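PDB 3WWC: oxidized polyvinyl alcohol hydrolase from Pseudomonas sp. VM15C, which hydrolyses beta-diketones such as 4,6-nonanedione and cleaves oxidized polyvinyl alcohol in the second step of polyvinyl alcohol degradation. Local coordinates for residues W25-G30 with V157-T162; Y53-V58 with G94-A99. The protein carries 1 engineered substitution. All blocks are in the same frame, centred on the assembly; numbering follows the deposited sequence.

Contact 1. Residues W25-G30 with V157-T162; sequences WECPAG and VQCVGT
W25 to C27 run as an extended, irregular segment past the C-terminal part of helix 148-160, the CA of C27 coming within 4.4 Å of that of C159, and a weak, bent hydrogen bond (134° at the hydrogen) leads from E26 N to Q158 O. That same carbonyl oxygen also receives a CA-H...O contact from W25. The covalent link is the disulfide C27-C159, with a torsion of 91° about the S-S bond. SG of C159 is anti to its backbone N (chi1 -180°), which carries it out from the helix to meet C27. Beside it, T162 OG1 donates a hydrogen bond to C159 O at 2.7 Å, in the plane of that carbonyl; this leaves CG2 to pack on the peptide between W25 and E26, 3.4 Å from W25 C. The indole of W25 lies against G161 and V157: G161 O stands 3.6 Å above one face, offset toward the rim, while Q158 O is at the ring edge in plane. W25 CE3 comes within 3.5 Å of G161 CA, a spot where a CB on G161 would clash with the ring. An alanine in place of W25 would probably open a gap beside G161 CA and V157 and leave G161 O without the ring face beneath it. Ahead of strand 36-43, the segment is thus stapled to helix 148-160, with F41 touching C159 and P28, and L166 of strand 166-167 touching the indole.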
loop_
_atom_site.group_PDB
_atom_site.type_symbol
_atom_site.label_atom_id
_atom_site.label_comp_id
_atom_site.label_asym_id
_atom_site.label_seq_id
_atom_site.Cartn_x
_atom_site.Cartn_y
_atom_site.Cartn_z
ATOM N N TRP A 25 -2.306 22.030 -5.931
ATOM C CA TRP A 25 -1.706 22.142 -4.622
ATOM C C TRP A 25 -2.531 23.078 -3.756
ATOM O O TRP A 25 -2.723 24.244 -4.089
ATOM C CB TRP A 25 -0.264 22.642 -4.769
ATOM C CG TRP A 25 0.560 21.861 -5.803
ATOM C CD1 TRP A 25 1.111 22.346 -6.989
ATOM C CD2 TRP A 25 0.892 20.467 -5.762
ATOM N NE1 TRP A 25 1.747 21.324 -7.659
ATOM C CE2 TRP A 25 1.631 20.167 -6.932
ATOM C CE3 TRP A 25 0.638 19.439 -4.844
ATOM C CZ2 TRP A 25 2.116 18.865 -7.215
ATOM C CZ3 TRP A 25 1.125 18.155 -5.130
ATOM C CH2 TRP A 25 1.841 17.886 -6.292
ATOM N N GLU A 26 -3.030 22.574 -2.630
ATOM C CA GLU A 26 -3.853 23.418 -1.766
ATOM C C GLU A 26 -3.903 22.825 -0.367
ATOM O O GLU A 26 -3.781 21.610 -0.202
ATOM C CB GLU A 26 -5.258 23.491 -2.331
ATOM C CG GLU A 26 -6.017 22.182 -2.316
ATOM C CD GLU A 26 -7.225 22.261 -3.225
ATOM O OE1 GLU A 26 -7.924 23.316 -3.169
ATOM O OE2 GLU A 26 -7.468 21.295 -3.992
ATOM N N CYS A 27 -4.054 23.679 0.640
ATOM C CA CYS A 27 -4.164 23.196 2.020
ATOM C C CYS A 27 -5.443 23.689 2.640
ATOM O O CYS A 27 -6.046 24.644 2.141
ATOM C CB CYS A 27 -3.071 23.736 2.920
ATOM S SG CYS A 27 -1.388 23.082 2.690
ATOM N N PRO A 28 -5.931 22.992 3.682
ATOM C CA PRO A 28 -7.147 23.470 4.350
ATOM C C PRO A 28 -6.730 24.854 4.820
ATOM O O PRO A 28 -5.582 25.083 5.217
ATOM C CB PRO A 28 -7.281 22.521 5.531
ATOM C CG PRO A 28 -6.692 21.236 4.988
ATOM C CD PRO A 28 -5.512 21.667 4.207
ATOM N N ALA A 29 -7.661 25.791 4.806
ATOM C CA ALA A 29 -7.323 27.164 5.170
ATOM C C ALA A 29 -6.585 27.352 6.449
ATOM O O ALA A 29 -7.031 26.893 7.529
ATOM C CB ALA A 29 -8.579 28.015 5.205
ATOM N N GLY A 30 -5.465 28.042 6.331
ATOM C CA GLY A 30 -4.669 28.362 7.488
ATOM C C GLY A 30 -3.727 27.270 7.944
ATOM O O GLY A 30 -2.990 27.484 8.921
ATOM N N VAL A 157 -0.937 15.042 0.462
ATOM C CA VAL A 157 0.085 15.297 -0.552
ATOM C C VAL A 157 -0.217 16.651 -1.241
ATOM O O VAL A 157 0.712 17.427 -1.479
ATOM C CB VAL A 157 0.098 14.152 -1.585
ATOM C CG1 VAL A 157 1.010 14.522 -2.765
ATOM C CG2 VAL A 157 0.673 12.889 -0.921
ATOM N N GLN A 158 -1.493 16.953 -1.516
ATOM C CA GLN A 158 -1.810 18.252 -2.165
ATOM C C GLN A 158 -1.404 19.417 -1.261
ATOM O O GLN A 158 -0.917 20.444 -1.741
ATOM C CB GLN A 158 -3.297 18.313 -2.506
ATOM C CG GLN A 158 -3.621 17.451 -3.706
ATOM C CD GLN A 158 -5.092 17.369 -3.990
ATOM O OE1 GLN A 158 -5.490 17.112 -5.137
ATOM N NE2 GLN A 158 -5.901 17.528 -2.978
ATOM N N CYS A 159 -1.491 19.233 0.046
ATOM C CA CYS A 159 -1.090 20.284 0.974
ATOM C C CYS A 159 0.432 20.436 1.064
ATOM O O CYS A 159 0.999 21.577 0.992
ATOM C CB CYS A 159 -1.685 19.950 2.354
ATOM S SG CYS A 159 -1.253 21.195 3.602
ATOM N N VAL A 160 1.163 19.324 1.187
ATOM C CA VAL A 160 2.623 19.406 1.290
ATOM C C VAL A 160 3.182 20.078 0.018
ATOM O O VAL A 160 4.167 20.789 0.088
ATOM C CB VAL A 160 3.229 17.978 1.493
ATOM C CG1 VAL A 160 4.743 18.015 1.464
ATOM C CG2 VAL A 160 2.753 17.432 2.824
ATOM N N GLY A 161 2.534 19.836 -1.118
ATOM C CA GLY A 161 2.994 20.393 -2.391
ATOM C C GLY A 161 2.894 21.901 -2.467
ATOM O O GLY A 161 3.357 22.455 -3.447
ATOM N N THR A 162 2.244 22.537 -1.495
ATOM C CA THR A 162 2.215 24.006 -1.495
ATOM C C THR A 162 3.503 24.502 -0.843
ATOM O O THR A 162 3.848 25.688 -0.985
ATOM C CB THR A 162 0.975 24.594 -0.728
ATOM O OG1 THR A 162 1.105 24.302 0.673
ATOM C CG2 THR A 162 -0.334 24.084 -1.297
#

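Contact 2. Residues Y53-V58 with G94-A99; sequences YPAKNV and GYTVIA
Y53 and V97 form an antiparallel hydrogen-bonded pair in which Y53 N gives a hydrogen bond to V97 O at 2.8 Å and V97 N returns one to Y53 O at 2.9 Å. Their side chains share a face of the sheet and meet CB to CB at 4.0 Å, with L79 of helix 75-80 touching both. Beyond this pair the 53-58 segment leaves regular pairing, and the side chain of T96 takes up the next backbone N-H. From the backbone, T96 CB comes to 3.9 Å from A55 N; OG1, anti to the carbonyl carbon (chi1 -75°), reaches that nitrogen at 2.9 Å and accepts its hydrogen, with 153° at the hydrogen. The same oxygen lies 3.4 Å from A55 CB, while the other branch, CG2, lies 4.0 Å from Y53 O, beside P54 CA. This is where the central mixed sheet of the alpha/beta-hydrolase type passes from the antiparallel strands 36-43 and 46-53 to the parallel ones: 46-53 runs antiparallel to 96-100, which in turn lies parallel to 62-68. A55 CB sits over the peptide joining G94 and Y95, and V58 CG2 packs on G94 at 3.5 Å from its carbonyl O. At its positive phi of 93°, G94 would have any CB jammed against the preceding carbonyl O. The side chain of Y95 points away from 53-58, and its OH is hydrogen-bonded to D319 OD1 of helix 310-322.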
loop_
_atom_site.group_PDB
_atom_site.type_symbol
_atom_site.label_atom_id
_atom_site.label_comp_id
_atom_site.label_asym_id
_atom_site.label_seq_id
_atom_site.Cartn_x
_atom_site.Cartn_y
_atom_site.Cartn_z
ATOM N N TYR A 53 9.702 14.407 5.260
ATOM C CA TYR A 53 11.171 14.485 5.149
ATOM C C TYR A 53 11.403 14.991 3.702
ATOM O O TYR A 53 11.294 14.225 2.721
ATOM C CB TYR A 53 11.831 13.095 5.336
ATOM C CG TYR A 53 11.860 12.509 6.749
ATOM C CD1 TYR A 53 10.743 11.859 7.300
ATOM C CD2 TYR A 53 13.019 12.582 7.532
ATOM C CE1 TYR A 53 10.811 11.318 8.593
ATOM C CE2 TYR A 53 13.081 12.039 8.807
ATOM C CZ TYR A 53 11.972 11.414 9.329
ATOM O OH TYR A 53 12.045 10.852 10.615
ATOM N N PRO A 54 11.769 16.278 3.524
ATOM C CA PRO A 54 11.991 16.801 2.169
ATOM C C PRO A 54 13.179 16.158 1.471
ATOM O O PRO A 54 14.189 15.802 2.085
ATOM C CB PRO A 54 12.190 18.304 2.369
ATOM C CG PRO A 54 11.638 18.574 3.746
ATOM C CD PRO A 54 11.888 17.330 4.554
ATOM N N ALA A 55 13.050 16.002 0.155
ATOM C CA ALA A 55 14.096 15.379 -0.635
ATOM C C ALA A 55 15.414 16.090 -0.550
ATOM O O ALA A 55 15.425 17.322 -0.597
ATOM C CB ALA A 55 13.664 15.343 -2.117
ATOM N N LYS A 56 16.489 15.314 -0.518
ATOM C CA LYS A 56 17.876 15.849 -0.537
ATOM C C LYS A 56 18.502 15.676 -1.923
ATOM O O LYS A 56 18.145 14.761 -2.679
ATOM C CB LYS A 56 18.764 15.083 0.426
ATOM C CG LYS A 56 18.334 15.155 1.851
ATOM C CD LYS A 56 18.190 16.568 2.332
ATOM C CE LYS A 56 18.423 16.585 3.830
ATOM N NZ LYS A 56 18.841 15.191 4.257
ATOM N N ASN A 57 19.481 16.538 -2.243
ATOM C CA ASN A 57 20.207 16.497 -3.534
ATOM C C ASN A 57 19.338 16.607 -4.784
ATOM O O ASN A 57 19.711 16.077 -5.852
ATOM C CB ASN A 57 21.054 15.222 -3.647
ATOM C CG ASN A 57 22.160 15.174 -2.620
ATOM O OD1 ASN A 57 22.731 16.217 -2.263
ATOM N ND2 ASN A 57 22.477 13.975 -2.132
ATOM N N VAL A 58 18.208 17.302 -4.667
ATOM C CA VAL A 58 17.286 17.444 -5.793
ATOM C C VAL A 58 16.954 18.905 -6.078
ATOM O O VAL A 58 16.625 19.645 -5.151
ATOM C CB VAL A 58 15.894 16.732 -5.503
ATOM C CG1 VAL A 58 14.866 17.105 -6.573
ATOM C CG2 VAL A 58 16.054 15.250 -5.470
ATOM N N GLY A 94 16.672 11.319 -2.652
ATOM C CA GLY A 94 16.014 12.274 -3.545
ATOM C C GLY A 94 14.501 12.198 -3.652
ATOM O O GLY A 94 13.937 12.608 -4.652
ATOM N N TYR A 95 13.834 11.690 -2.618
ATOM C CA TYR A 95 12.391 11.627 -2.615
ATOM C C TYR A 95 11.875 12.424 -1.448
ATOM O O TYR A 95 12.504 12.418 -0.397
ATOM C CB TYR A 95 11.849 10.173 -2.415
ATOM C CG TYR A 95 12.150 9.268 -3.585
ATOM C CD1 TYR A 95 13.444 8.787 -3.789
ATOM C CD2 TYR A 95 11.181 8.977 -4.510
ATOM C CE1 TYR A 95 13.764 8.037 -4.931
ATOM C CE2 TYR A 95 11.479 8.217 -5.649
ATOM C CZ TYR A 95 12.775 7.765 -5.844
ATOM O OH TYR A 95 13.018 7.069 -6.990
ATOM N N THR A 96 10.774 13.121 -1.656
ATOM C CA THR A 96 10.146 13.797 -0.525
ATOM C C THR A 96 9.208 12.733 0.085
ATOM O O THR A 96 8.298 12.198 -0.563
ATOM C CB THR A 96 9.425 15.049 -0.950
ATOM O OG1 THR A 96 10.435 16.041 -1.208
ATOM C CG2 THR A 96 8.563 15.577 0.172
ATOM N N VAL A 97 9.518 12.378 1.321
ATOM C CA VAL A 97 8.798 11.324 2.052
ATOM C C VAL A 97 7.700 11.973 2.887
ATOM O O VAL A 97 7.955 12.899 3.656
ATOM C CB VAL A 97 9.787 10.554 2.940
ATOM C CG1 VAL A 97 9.039 9.457 3.718
ATOM C CG2 VAL A 97 10.865 9.899 2.068
ATOM N N ILE A 98 6.456 11.520 2.693
ATOM C CA ILE A 98 5.288 12.101 3.381
ATOM C C ILE A 98 4.584 10.884 3.956
ATOM O O ILE A 98 3.911 10.131 3.230
ATOM C CB ILE A 98 4.407 12.842 2.381
ATOM C CG1 ILE A 98 5.227 13.883 1.588
ATOM C CG2 ILE A 98 3.280 13.527 3.161
ATOM C CD1 ILE A 98 4.380 14.522 0.474
ATOM N N ALA A 99 4.732 10.685 5.282
ATOM C CA ALA A 99 4.291 9.459 5.957
ATOM C C ALA A 99 3.125 9.704 6.851
ATOM O O ALA A 99 3.245 10.410 7.860
ATOM C CB ALA A 99 5.479 8.948 6.806
#

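Overall arrangement
Contacts 1 and 2 lie on the same side of the molecule, their centres about 17 Å apart, and meet directly where V160 CG1 of helix 148-160 packs against I98 CD1 of strand 96-100 at 3.6 Å. V157 CG2 reaches the same methyl less closely. Along the chain, 53-58 and 94-99 both fall between the two disulfide partners, so the cross-link of contact 1 encloses the strand pairing of contact 2. Strand 46-53 connects them further: its end enters contact 2, while its F50 and V52 touch V160. Both contacts lie away from the butanoic acid pockets and the engineered A177, in the scaffold at the edge of the sheet formed by strands 36-43 and 46-53.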